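Local coordinates for NAD-dependent protein deacylase 2 (Archaeoglobus fulgidus, PDB 1S7G) that removes acetyl groups from lysine side chains of proteins such as the chromatin protein Alba, consuming NAD+ and releasing nicotinamide and 2''-O-acetyl-ADP-ribose, at residues A18-G23 with M188-S193; G25-S30 with D103-R108; V97-I102 with V114-G119. All blocks are in the same frame, centred on the assembly; numbering follows the deposited sequence.

Interaction 1 of 3, residues A18-G23 with M188-S193; sequences AVVFTG and MVVGSS. With NAD (nicotinamide-adenine-dinucleotide), chain L.
Phe21 turns the edge of its ring to Ser192: CB of the serine lies in the ring plane, and Phe21 CE2 comes to 3.4 Å from Ser192 OG. The ring gets there because CG stands anti to the backbone N (chi1 177°), which carries it forward along the strand. Val189 leaves the sheet on the same face as Phe21, and its CG1 also lies near the plane of the ring, at the edge. On the face of Val20 and Thr22 the contacts are aliphatic. Val20 CG1 meets Val190 CG2 at 4.1 Å, the two valines crossing at a slant, while Thr22 and Val190 run side by side and point the same way. Met188 bends at its last torsion, and CE ends near Val20 CG2. Helix 235-250 packs on Met188 and Val190 from this side.

These are neighbouring central strands in the parallel sheet of the Rossmann-like domain of sirtuins, with the dinucleotide bound at their C-terminal ends. Four backbone hydrogen bonds join them, from Met188 N to Val19 O at one end to Gly23 N to Val190 O at the other; the shortest is Phe21 N to Met188 O, 2.7 Å. Beyond the last bond the backbones draw together, with the CA atoms of Gly23 and Ser192 4.1 Å apart. Gly23 CA lies 3.9 Å from Ser192 CB, and Gly191 turns with positive phi.

That turn brings both serines to the pyrophosphate of NAD. Ser192 OG donates to O1N at 2.9 Å, and Ser193 N gives the same oxygen a second bond. Ser193 OG reaches the other phosphate, donating to O1A at 2.6 Å.

Interaction 2 of 3, residues G25-S30 with D103-R108; sequences GISAES and DMLHQR. With NAD (nicotinamide-adenine-dinucleotide), chain L.
Ser27 OG donates to Asp103 OD1 at 2.7 Å, and the carboxylate takes the bond on its syn lone pair, the side facing its other oxygen. His82 NE2 lies near the same hydroxyl as a weak second partner. The other carboxylate oxygen turns back to its own chain: Leu105 N points almost straight at Asp103 OD2, 3.0 Å away, with an N-H...O angle of 173°, yet arrives from well above the carboxylate plane. With one oxygen tied to each segment, the group is held against rotation. Its chi1 of 61° sets CG between the backbone N and the carbonyl carbon, and from there the carboxylate can reach both donors.

The bond from Leu105 N closes an Asx turn, which leads into the short, weakly bonded helix 105-108 after strand 94-99. Across from it, residues 25-30 belong to the loop that follows the first strand of the sheet, the glycine-containing NAD-binding loop of the sirtuin Rossmann-like domain.

Leu105 lays one methyl against both serines of that loop: CD1 is 3.6 Å from Ser27 OG and 3.9 Å from Ser30 OG. Ser30 has its polar partners elsewhere, in Glu77 O and Asn79. Elsewhere in the contact Ile26 and His106 approach from opposite directions, and the extended isoleucine chain brings CD1 to 3.8 Å from His106 CE1, oblique to the ring. His82 packs edge-to-face with that imidazole, whose NE2 is hydrogen-bonded to Thr22 OG1.

The far side of the loop meets the cofactor. Glu29 OE2 accepts from the adenine amino group N6A of NAD at 3.0 Å, while Ala28 CB lies near N7A. Gly25 O comes to 3.2 Å from C6A of the adenine.

Interaction 3 of 3, residues V97-I102 with V114-G119; sequences VITQNI and VLELHG. With NAD (nicotinamide-adenine-dinucleotide), chain L.
Leu115 N donates to Val97 O at 2.8 Å, and bonds from Thr99 N to Leu115 O and from Leu117 N to Thr99 O continue the parallel pairing.

Apolar contacts lie on both faces. Ile98 and Leu117 cross at a slant, with Ile98 CG2 3.6 Å from Leu117 CD1, and helix 171-183 covers this side. On the other face Thr99 CG2 meets Val114 CG1 at 3.8 Å. This methyl stands between the backbone N and the carbonyl carbon, leaving OG1 anti to N (chi1 -171°) to accept from Asn101 N in an ST turn; OG1 is also hydrogen-bonded to Thr22 OG1.

The flat groups of Gln100 and His118 lie side by side with planes 18° apart, and Gln100 CG sits over one face of the imidazole, 4.2 Å from its centroid, in a CH-pi contact. His118 ND1 donates to Leu117 O from above the carbonyl plane.

One water accepts from His118 N at 2.8 Å; another links Asn101 O to Glu116 OE1, which also takes a bond from Gln107 NE2.

Strands 94-99 and 114-116 belong to a beta-alpha-beta unit whose C-terminal ends deliver NAD-binding Gln100 and the predicted proton acceptor His118 to the sirtuin active site.

From the N terminus, strand 18-22 runs into the loop 25-30, which covers the adenine end of NAD. Interaction 2 closes the first long loop when the chain reaches 103-108, just after strand 94-99. Interaction 3 closes a much shorter one, from that strand through helix 105-108 to strand 114-116, so interactions 2 and 3 cross along the chain. Both fall within the large loop that interaction 1 closes at 188-193. Strands 18-22 and 94-99 are neighbours in the sheet, joining interactions 1 and 3, and the hydroxyls of Thr22 and Thr99 are hydrogen-bonded. Gly191 O to Gly25 N ties interaction 1 to interaction 2, while Gln107 NE2 to Glu116 OE1 ties 2 to 3.

Interaction 1 of 3, residues A18-G23 with M188-S193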
loop_
_atom_site.group_PDB
_atom_site.type_symbol
_atom_site.label_atom_id
_atom_site.label_comp_id
_atom_site.label_asym_id
_atom_site.label_seq_id
_atom_site.Cartn_x
_atom_site.Cartn_y
_atom_site.Cartn_z
ATOM N N ALA A 18 5.426 -0.790 9.592
ATOM C CA ALA A 18 5.641 0.643 9.504
ATOM C C ALA A 18 5.666 1.161 8.072
ATOM O O ALA A 18 6.110 0.470 7.156
ATOM C CB ALA A 18 6.937 1.008 10.210
ATOM N N VAL A 19 5.185 2.386 7.890
ATOM C CA VAL A 19 5.158 3.023 6.580
ATOM C C VAL A 19 6.006 4.301 6.621
ATOM O O VAL A 19 6.049 4.996 7.632
ATOM C CB VAL A 19 3.707 3.374 6.165
ATOM C CG1 VAL A 19 3.694 4.028 4.804
ATOM C CG2 VAL A 19 2.865 2.120 6.138
ATOM N N VAL A 20 6.685 4.604 5.523
ATOM C CA VAL A 20 7.521 5.797 5.454
ATOM C C VAL A 20 7.027 6.728 4.345
ATOM O O VAL A 20 6.890 6.311 3.195
ATOM C CB VAL A 20 8.990 5.420 5.158
ATOM C CG1 VAL A 20 9.855 6.659 5.154
ATOM C CG2 VAL A 20 9.491 4.420 6.184
ATOM N N PHE A 21 6.741 7.979 4.690
ATOM C CA PHE A 21 6.291 8.948 3.690
ATOM C C PHE A 21 7.455 9.886 3.457
ATOM O O PHE A 21 7.999 10.431 4.407
ATOM C CB PHE A 21 5.094 9.759 4.194
ATOM C CG PHE A 21 4.647 10.823 3.234
ATOM C CD1 PHE A 21 3.678 10.547 2.273
ATOM C CD2 PHE A 21 5.243 12.086 3.246
ATOM C CE1 PHE A 21 3.311 11.508 1.336
ATOM C CE2 PHE A 21 4.886 13.061 2.309
ATOM C CZ PHE A 21 3.920 12.769 1.353
ATOM N N THR A 22 7.834 10.092 2.201
ATOM C CA THR A 22 8.968 10.960 1.904
ATOM C C THR A 22 8.664 12.071 0.913
ATOM O O THR A 22 7.854 11.910 0.009
ATOM C CB THR A 22 10.170 10.141 1.373
ATOM O OG1 THR A 22 9.861 9.599 0.082
ATOM C CG2 THR A 22 10.482 9.000 2.317
ATOM N N GLY A 23 9.323 13.207 1.113
ATOM C CA GLY A 23 9.150 14.345 0.237
ATOM C C GLY A 23 10.489 14.705 -0.374
ATOM O O GLY A 23 11.473 13.996 -0.172
ATOM N N MET A 188 6.172 7.110 9.620
ATOM C CA MET A 188 7.294 8.047 9.672
ATOM C C MET A 188 7.412 8.952 8.444
ATOM O O MET A 188 7.399 8.483 7.312
ATOM C CB MET A 188 8.608 7.267 9.869
ATOM C CG MET A 188 9.877 8.121 9.877
ATOM S SD MET A 188 11.332 7.209 10.508
ATOM C CE MET A 188 11.934 6.389 9.012
ATOM N N VAL A 189 7.527 10.251 8.685
ATOM C CA VAL A 189 7.669 11.229 7.612
ATOM C C VAL A 189 9.131 11.649 7.519
ATOM O O VAL A 189 9.773 11.916 8.535
ATOM C CB VAL A 189 6.810 12.487 7.872
ATOM C CG1 VAL A 189 7.116 13.542 6.836
ATOM C CG2 VAL A 189 5.323 12.134 7.827
ATOM N N VAL A 190 9.659 11.706 6.303
ATOM C CA VAL A 190 11.051 12.096 6.107
ATOM C C VAL A 190 11.170 13.098 4.972
ATOM O O VAL A 190 10.844 12.789 3.835
ATOM C CB VAL A 190 11.947 10.869 5.769
ATOM C CG1 VAL A 190 13.389 11.304 5.625
ATOM C CG2 VAL A 190 11.825 9.803 6.857
ATOM N N GLY A 191 11.632 14.301 5.289
ATOM C CA GLY A 191 11.815 15.318 4.270
ATOM C C GLY A 191 10.604 15.837 3.507
ATOM O O GLY A 191 10.659 15.985 2.285
ATOM N N SER A 192 9.509 16.109 4.208
ATOM C CA SER A 192 8.317 16.662 3.567
ATOM C C SER A 192 7.766 17.782 4.441
ATOM O O SER A 192 7.716 17.643 5.662
ATOM C CB SER A 192 7.233 15.599 3.391
ATOM O OG SER A 192 6.026 16.199 2.952
ATOM N N SER A 193 7.346 18.879 3.822
ATOM C CA SER A 193 6.798 19.994 4.584
ATOM C C SER A 193 5.333 19.745 4.974
ATOM O O SER A 193 4.766 20.493 5.778
ATOM C CB SER A 193 6.908 21.294 3.777
ATOM O OG SER A 193 6.094 21.233 2.613
HETATM P PA NAD L . 8.769 20.495 0.150
HETATM O O1A NAD L . 7.581 21.177 0.494
HETATM O O2A NAD L . 9.653 21.252 -0.707
HETATM O O5B NAD L . 9.371 20.035 1.508
HETATM C C5B NAD L . 10.672 19.343 1.724
HETATM C C4B NAD L . 10.957 19.427 3.232
HETATM O O4B NAD L . 12.213 18.733 3.458
HETATM C C3B NAD L . 11.151 20.896 3.832
HETATM O O3B NAD L . 10.138 21.008 4.870
HETATM C C2B NAD L . 12.576 20.996 4.368
HETATM O O2B NAD L . 12.826 21.662 5.569
HETATM C C1B NAD L . 13.007 19.487 4.379
HETATM N N9A NAD L . 14.423 19.223 3.992
HETATM C C8A NAD L . 15.357 19.838 3.162
HETATM N N7A NAD L . 16.520 19.203 3.135
HETATM C C5A NAD L . 16.446 18.121 3.936
HETATM C C6A NAD L . 17.372 16.942 4.374
HETATM N N6A NAD L . 18.562 16.785 3.987
HETATM N N1A NAD L . 16.834 15.968 5.273
HETATM C C2A NAD L . 15.528 15.984 5.831
HETATM N N3A NAD L . 14.628 17.078 5.446
HETATM C C4A NAD L . 15.112 18.111 4.502
HETATM O O3 NAD L . 8.499 19.136 -0.522
HETATM P PN NAD L . 7.378 18.091 -0.380
HETATM O O1N NAD L . 7.035 18.027 0.993
HETATM O O2N NAD L . 7.921 16.890 -1.059
HETATM O O5D NAD L . 6.100 18.829 -1.184
HETATM C C5D NAD L . 6.224 19.003 -2.622
HETATM C C4D NAD L . 4.968 19.340 -3.383
HETATM O O4D NAD L . 4.028 20.280 -2.671
HETATM C C3D NAD L . 5.295 20.025 -4.760
HETATM O O3D NAD L . 4.469 19.455 -5.844
HETATM C C2D NAD L . 5.074 21.605 -4.502
HETATM O O2D NAD L . 4.726 22.391 -5.670
HETATM C C1D NAD L . 3.988 21.638 -3.312
HETATM N N1N NAD L . 4.248 22.710 -2.249
HETATM C C2N NAD L . 3.386 23.954 -2.350
HETATM C C3N NAD L . 3.500 25.009 -1.379
HETATM C C7N NAD L . 2.679 26.303 -1.463
HETATM O O7N NAD L . 2.700 27.143 -0.462
HETATM N N7N NAD L . 2.001 26.558 -2.627
HETATM C C4N NAD L . 4.554 24.850 -0.187
HETATM C C5N NAD L . 5.450 23.592 -0.082
HETATM C C6N NAD L . 5.275 22.538 -1.127
#

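Interaction 2 of 3, residues G25-S30 with D103-R108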
loop_
_atom_site.group_PDB
_atom_site.type_symbol
_atom_site.label_atom_id
_atom_site.label_comp_id
_atom_site.label_asym_id
_atom_site.label_seq_id
_atom_site.Cartn_x
_atom_site.Cartn_y
_atom_site.Cartn_z
ATOM N N GLY A 25 12.719 16.612 0.426
ATOM C CA GLY A 25 13.822 16.746 1.355
ATOM C C GLY A 25 14.677 15.504 1.535
ATOM O O GLY A 25 15.826 15.613 1.956
ATOM N N ILE A 26 14.151 14.321 1.230
ATOM C CA ILE A 26 14.960 13.120 1.415
ATOM C C ILE A 26 15.990 12.941 0.317
ATOM O O ILE A 26 16.974 12.219 0.497
ATOM C CB ILE A 26 14.119 11.832 1.470
ATOM C CG1 ILE A 26 14.998 10.686 1.989
ATOM C CG2 ILE A 26 13.598 11.473 0.078
ATOM C CD1 ILE A 26 14.293 9.369 2.136
ATOM N N SER A 27 15.760 13.589 -0.821
ATOM C CA SER A 27 16.672 13.487 -1.957
ATOM C C SER A 27 17.585 14.704 -2.078
ATOM O O SER A 27 18.330 14.838 -3.047
ATOM C CB SER A 27 15.877 13.302 -3.256
ATOM O OG SER A 27 15.150 12.082 -3.241
ATOM N N ALA A 28 17.521 15.592 -1.092
ATOM C CA ALA A 28 18.352 16.788 -1.101
ATOM C C ALA A 28 19.829 16.414 -1.008
ATOM O O ALA A 28 20.686 17.101 -1.563
ATOM C CB ALA A 28 17.969 17.701 0.061
ATOM N N GLU A 29 20.116 15.320 -0.305
ATOM C CA GLU A 29 21.490 14.852 -0.137
ATOM C C GLU A 29 21.956 13.961 -1.282
ATOM O O GLU A 29 23.035 13.372 -1.219
ATOM C CB GLU A 29 21.639 14.115 1.198
ATOM C CG GLU A 29 21.511 15.033 2.406
ATOM C CD GLU A 29 21.391 14.272 3.710
ATOM O OE1 GLU A 29 22.356 13.563 4.077
ATOM O OE2 GLU A 29 20.329 14.379 4.365
ATOM N N SER A 30 21.136 13.865 -2.325
ATOM C CA SER A 30 21.479 13.075 -3.503
ATOM C C SER A 30 21.831 14.032 -4.638
ATOM O O SER A 30 22.264 13.611 -5.713
ATOM C CB SER A 30 20.309 12.178 -3.925
ATOM O OG SER A 30 20.184 11.057 -3.069
ATOM N N ASP A 103 11.869 10.760 -8.659
ATOM C CA ASP A 103 13.220 10.325 -9.007
ATOM C C ASP A 103 13.484 8.812 -8.942
ATOM O O ASP A 103 14.535 8.348 -9.380
ATOM C CB ASP A 103 14.228 11.065 -8.119
ATOM C CG ASP A 103 14.026 10.780 -6.638
ATOM O OD1 ASP A 103 14.522 11.575 -5.811
ATOM O OD2 ASP A 103 13.381 9.759 -6.295
ATOM N N MET A 104 12.540 8.053 -8.392
ATOM C CA MET A 104 12.673 6.598 -8.287
ATOM C C MET A 104 13.892 6.139 -7.503
ATOM O O MET A 104 14.360 5.012 -7.679
ATOM C CB MET A 104 12.735 5.978 -9.676
ATOM C CG MET A 104 11.532 6.279 -10.531
ATOM S SD MET A 104 11.742 5.554 -12.146
ATOM C CE MET A 104 11.437 3.760 -11.744
ATOM N N LEU A 105 14.411 7.006 -6.646
ATOM C CA LEU A 105 15.577 6.662 -5.854
ATOM C C LEU A 105 15.278 5.580 -4.816
ATOM O O LEU A 105 16.177 4.857 -4.395
ATOM C CB LEU A 105 16.138 7.921 -5.191
ATOM C CG LEU A 105 16.646 8.934 -6.223
ATOM C CD1 LEU A 105 17.236 10.158 -5.530
ATOM C CD2 LEU A 105 17.706 8.261 -7.103
ATOM N N HIS A 106 14.020 5.457 -4.402
ATOM C CA HIS A 106 13.670 4.426 -3.424
ATOM C C HIS A 106 13.801 3.024 -4.011
ATOM O O HIS A 106 14.319 2.122 -3.357
ATOM C CB HIS A 106 12.248 4.634 -2.907
ATOM C CG HIS A 106 12.129 5.756 -1.927
ATOM N ND1 HIS A 106 12.713 5.716 -0.679
ATOM C CD2 HIS A 106 11.521 6.964 -2.022
ATOM C CE1 HIS A 106 12.472 6.852 -0.048
ATOM N NE2 HIS A 106 11.751 7.625 -0.840
ATOM N N GLN A 107 13.336 2.841 -5.243
ATOM C CA GLN A 107 13.414 1.534 -5.883
ATOM C C GLN A 107 14.871 1.188 -6.179
ATOM O O GLN A 107 15.318 0.072 -5.913
ATOM C CB GLN A 107 12.592 1.509 -7.178
ATOM C CG GLN A 107 11.100 1.785 -6.979
ATOM C CD GLN A 107 10.743 3.267 -7.099
ATOM O OE1 GLN A 107 11.426 4.133 -6.557
ATOM N NE2 GLN A 107 9.660 3.555 -7.807
ATOM N N ARG A 108 15.613 2.149 -6.720
ATOM C CA ARG A 108 17.020 1.933 -7.028
ATOM C C ARG A 108 17.810 1.590 -5.768
ATOM O O ARG A 108 18.873 0.978 -5.852
ATOM C CB ARG A 108 17.616 3.175 -7.705
ATOM C CG ARG A 108 17.177 3.327 -9.160
ATOM C CD ARG A 108 17.562 4.677 -9.741
ATOM N NE ARG A 108 19.007 4.882 -9.780
ATOM C CZ ARG A 108 19.588 6.000 -10.211
ATOM N NH1 ARG A 108 20.911 6.102 -10.216
ATOM N NH2 ARG A 108 18.847 7.017 -10.635
HETATM P PA NAD L . 8.769 20.495 0.150
HETATM O O1A NAD L . 7.581 21.177 0.494
HETATM O O2A NAD L . 9.653 21.252 -0.707
HETATM O O5B NAD L . 9.371 20.035 1.508
HETATM C C5B NAD L . 10.672 19.343 1.724
HETATM C C4B NAD L . 10.957 19.427 3.232
HETATM O O4B NAD L . 12.213 18.733 3.458
HETATM C C3B NAD L . 11.151 20.896 3.832
HETATM O O3B NAD L . 10.138 21.008 4.870
HETATM C C2B NAD L . 12.576 20.996 4.368
HETATM O O2B NAD L . 12.826 21.662 5.569
HETATM C C1B NAD L . 13.007 19.487 4.379
HETATM N N9A NAD L . 14.423 19.223 3.992
HETATM C C8A NAD L . 15.357 19.838 3.162
HETATM N N7A NAD L . 16.520 19.203 3.135
HETATM C C5A NAD L . 16.446 18.121 3.936
HETATM C C6A NAD L . 17.372 16.942 4.374
HETATM N N6A NAD L . 18.562 16.785 3.987
HETATM N N1A NAD L . 16.834 15.968 5.273
HETATM C C2A NAD L . 15.528 15.984 5.831
HETATM N N3A NAD L . 14.628 17.078 5.446
HETATM C C4A NAD L . 15.112 18.111 4.502
HETATM O O3 NAD L . 8.499 19.136 -0.522
HETATM P PN NAD L . 7.378 18.091 -0.380
HETATM O O1N NAD L . 7.035 18.027 0.993
HETATM O O2N NAD L . 7.921 16.890 -1.059
HETATM O O5D NAD L . 6.100 18.829 -1.184
HETATM C C5D NAD L . 6.224 19.003 -2.622
HETATM C C4D NAD L . 4.968 19.340 -3.383
HETATM O O4D NAD L . 4.028 20.280 -2.671
HETATM C C3D NAD L . 5.295 20.025 -4.760
HETATM O O3D NAD L . 4.469 19.455 -5.844
HETATM C C2D NAD L . 5.074 21.605 -4.502
HETATM O O2D NAD L . 4.726 22.391 -5.670
HETATM C C1D NAD L . 3.988 21.638 -3.312
HETATM N N1N NAD L . 4.248 22.710 -2.249
HETATM C C2N NAD L . 3.386 23.954 -2.350
HETATM C C3N NAD L . 3.500 25.009 -1.379
HETATM C C7N NAD L . 2.679 26.303 -1.463
HETATM O O7N NAD L . 2.700 27.143 -0.462
HETATM N N7N NAD L . 2.001 26.558 -2.627
HETATM C C4N NAD L . 4.554 24.850 -0.187
HETATM C C5N NAD L . 5.450 23.592 -0.082
HETATM C C6N NAD L . 5.275 22.538 -1.127
#

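Interaction 3 of 3, residues V97-I102 with V114-G119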
loop_
_atom_site.group_PDB
_atom_site.type_symbol
_atom_site.label_atom_id
_atom_site.label_comp_id
_atom_site.label_asym_id
_atom_site.label_seq_id
_atom_site.Cartn_x
_atom_site.Cartn_y
_atom_site.Cartn_z
ATOM N N VAL A 97 6.601 2.296 1.252
ATOM C CA VAL A 97 7.157 3.633 1.158
ATOM C C VAL A 97 6.193 4.422 0.287
ATOM O O VAL A 97 5.876 4.008 -0.820
ATOM C CB VAL A 97 8.548 3.638 0.502
ATOM C CG1 VAL A 97 8.945 5.046 0.142
ATOM C CG2 VAL A 97 9.574 3.048 1.456
ATOM N N ILE A 98 5.694 5.532 0.811
ATOM C CA ILE A 98 4.790 6.391 0.059
ATOM C C ILE A 98 5.620 7.628 -0.243
ATOM O O ILE A 98 6.189 8.235 0.665
ATOM C CB ILE A 98 3.570 6.810 0.893
ATOM C CG1 ILE A 98 2.776 5.578 1.314
ATOM C CG2 ILE A 98 2.706 7.756 0.087
ATOM C CD1 ILE A 98 1.685 5.877 2.320
ATOM N N THR A 99 5.700 8.013 -1.505
ATOM C CA THR A 99 6.514 9.169 -1.823
ATOM C C THR A 99 5.889 10.112 -2.815
ATOM O O THR A 99 5.031 9.727 -3.615
ATOM C CB THR A 99 7.916 8.747 -2.355
ATOM O OG1 THR A 99 8.755 9.902 -2.464
ATOM C CG2 THR A 99 7.808 8.095 -3.724
ATOM N N GLN A 100 6.328 11.363 -2.728
ATOM C CA GLN A 100 5.884 12.410 -3.623
ATOM C C GLN A 100 6.975 12.665 -4.647
ATOM O O GLN A 100 6.772 13.409 -5.598
ATOM C CB GLN A 100 5.588 13.693 -2.846
ATOM C CG GLN A 100 4.167 13.722 -2.326
ATOM C CD GLN A 100 3.793 15.026 -1.654
ATOM O OE1 GLN A 100 2.623 15.246 -1.336
ATOM N NE2 GLN A 100 4.774 15.893 -1.426
ATOM N N ASN A 101 8.136 12.051 -4.457
ATOM C CA ASN A 101 9.234 12.247 -5.401
ATOM C C ASN A 101 9.044 11.428 -6.673
ATOM O O ASN A 101 8.410 10.374 -6.658
ATOM C CB ASN A 101 10.570 11.885 -4.748
ATOM C CG ASN A 101 10.811 12.658 -3.474
ATOM O OD1 ASN A 101 10.396 13.808 -3.359
ATOM N ND2 ASN A 101 11.490 12.039 -2.512
ATOM N N ILE A 102 9.604 11.919 -7.768
ATOM C CA ILE A 102 9.507 11.258 -9.063
ATOM C C ILE A 102 10.871 10.733 -9.538
ATOM O O ILE A 102 11.009 10.300 -10.680
ATOM C CB ILE A 102 8.985 12.248 -10.118
ATOM C CG1 ILE A 102 10.000 13.382 -10.292
ATOM C CG2 ILE A 102 7.628 12.806 -9.687
ATOM C CD1 ILE A 102 9.557 14.489 -11.236
ATOM N N VAL A 114 6.865 0.847 -3.301
ATOM C CA VAL A 114 6.874 2.298 -3.359
ATOM C C VAL A 114 5.616 2.795 -4.068
ATOM O O VAL A 114 5.366 2.440 -5.217
ATOM C CB VAL A 114 8.104 2.794 -4.136
ATOM C CG1 VAL A 114 8.203 4.296 -4.052
ATOM C CG2 VAL A 114 9.353 2.139 -3.591
ATOM N N LEU A 115 4.823 3.601 -3.369
ATOM C CA LEU A 115 3.605 4.160 -3.935
ATOM C C LEU A 115 3.952 5.590 -4.346
ATOM O O LEU A 115 4.161 6.459 -3.502
ATOM C CB LEU A 115 2.478 4.129 -2.894
ATOM C CG LEU A 115 2.159 2.724 -2.349
ATOM C CD1 LEU A 115 1.085 2.796 -1.277
ATOM C CD2 LEU A 115 1.693 1.824 -3.494
ATOM N N GLU A 116 4.038 5.819 -5.652
ATOM C CA GLU A 116 4.403 7.124 -6.184
ATOM C C GLU A 116 3.189 8.008 -6.454
ATOM O O GLU A 116 2.531 7.888 -7.486
ATOM C CB GLU A 116 5.240 6.919 -7.450
ATOM C CG GLU A 116 6.532 6.133 -7.174
ATOM C CD GLU A 116 7.340 5.830 -8.427
ATOM O OE1 GLU A 116 8.553 6.154 -8.457
ATOM O OE2 GLU A 116 6.765 5.266 -9.380
ATOM N N LEU A 117 2.910 8.911 -5.519
ATOM C CA LEU A 117 1.754 9.798 -5.621
ATOM C C LEU A 117 1.789 10.826 -6.753
ATOM O O LEU A 117 0.745 11.304 -7.190
ATOM C CB LEU A 117 1.537 10.511 -4.286
ATOM C CG LEU A 117 1.315 9.568 -3.106
ATOM C CD1 LEU A 117 1.104 10.374 -1.842
ATOM C CD2 LEU A 117 0.118 8.678 -3.383
ATOM N N HIS A 118 2.977 11.184 -7.221
ATOM C CA HIS A 118 3.074 12.151 -8.304
ATOM C C HIS A 118 3.611 11.510 -9.578
ATOM O O HIS A 118 4.024 12.208 -10.493
ATOM C CB HIS A 118 3.973 13.325 -7.899
ATOM C CG HIS A 118 3.359 14.240 -6.886
ATOM N ND1 HIS A 118 2.089 14.054 -6.384
ATOM C CD2 HIS A 118 3.843 15.348 -6.277
ATOM C CE1 HIS A 118 1.817 15.007 -5.509
ATOM N NE2 HIS A 118 2.866 15.805 -5.425
ATOM N N GLY A 119 3.584 10.182 -9.637
ATOM C CA GLY A 119 4.100 9.484 -10.804
ATOM C C GLY A 119 5.616 9.409 -10.723
ATOM O O GLY A 119 6.191 9.538 -9.643
HETATM P PA NAD L . 8.769 20.495 0.150
HETATM O O1A NAD L . 7.581 21.177 0.494
HETATM O O2A NAD L . 9.653 21.252 -0.707
HETATM O O5B NAD L . 9.371 20.035 1.508
HETATM C C5B NAD L . 10.672 19.343 1.724
HETATM C C4B NAD L . 10.957 19.427 3.232
HETATM O O4B NAD L . 12.213 18.733 3.458
HETATM C C3B NAD L . 11.151 20.896 3.832
HETATM O O3B NAD L . 10.138 21.008 4.870
HETATM C C2B NAD L . 12.576 20.996 4.368
HETATM O O2B NAD L . 12.826 21.662 5.569
HETATM C C1B NAD L . 13.007 19.487 4.379
HETATM N N9A NAD L . 14.423 19.223 3.992
HETATM C C8A NAD L . 15.357 19.838 3.162
HETATM N N7A NAD L . 16.520 19.203 3.135
HETATM C C5A NAD L . 16.446 18.121 3.936
HETATM C C6A NAD L . 17.372 16.942 4.374
HETATM N N6A NAD L . 18.562 16.785 3.987
HETATM N N1A NAD L . 16.834 15.968 5.273
HETATM C C2A NAD L . 15.528 15.984 5.831
HETATM N N3A NAD L . 14.628 17.078 5.446
HETATM C C4A NAD L . 15.112 18.111 4.502
HETATM O O3 NAD L . 8.499 19.136 -0.522
HETATM P PN NAD L . 7.378 18.091 -0.380
HETATM O O1N NAD L . 7.035 18.027 0.993
HETATM O O2N NAD L . 7.921 16.890 -1.059
HETATM O O5D NAD L . 6.100 18.829 -1.184
HETATM C C5D NAD L . 6.224 19.003 -2.622
HETATM C C4D NAD L . 4.968 19.340 -3.383
HETATM O O4D NAD L . 4.028 20.280 -2.671
HETATM C C3D NAD L . 5.295 20.025 -4.760
HETATM O O3D NAD L . 4.469 19.455 -5.844
HETATM C C2D NAD L . 5.074 21.605 -4.502
HETATM O O2D NAD L . 4.726 22.391 -5.670
HETATM C C1D NAD L . 3.988 21.638 -3.312
HETATM N N1N NAD L . 4.248 22.710 -2.249
HETATM C C2N NAD L . 3.386 23.954 -2.350
HETATM C C3N NAD L . 3.500 25.009 -1.379
HETATM C C7N NAD L . 2.679 26.303 -1.463
HETATM O O7N NAD L . 2.700 27.143 -0.462
HETATM N N7N NAD L . 2.001 26.558 -2.627
HETATM C C4N NAD L . 4.554 24.850 -0.187
HETATM C C5N NAD L . 5.450 23.592 -0.082
HETATM C C6N NAD L . 5.275 22.538 -1.127
HETATM O O HOH W 1 5.638 10.269 -6.969
HETATM O O HOH W 2 9.889 8.127 -7.239
#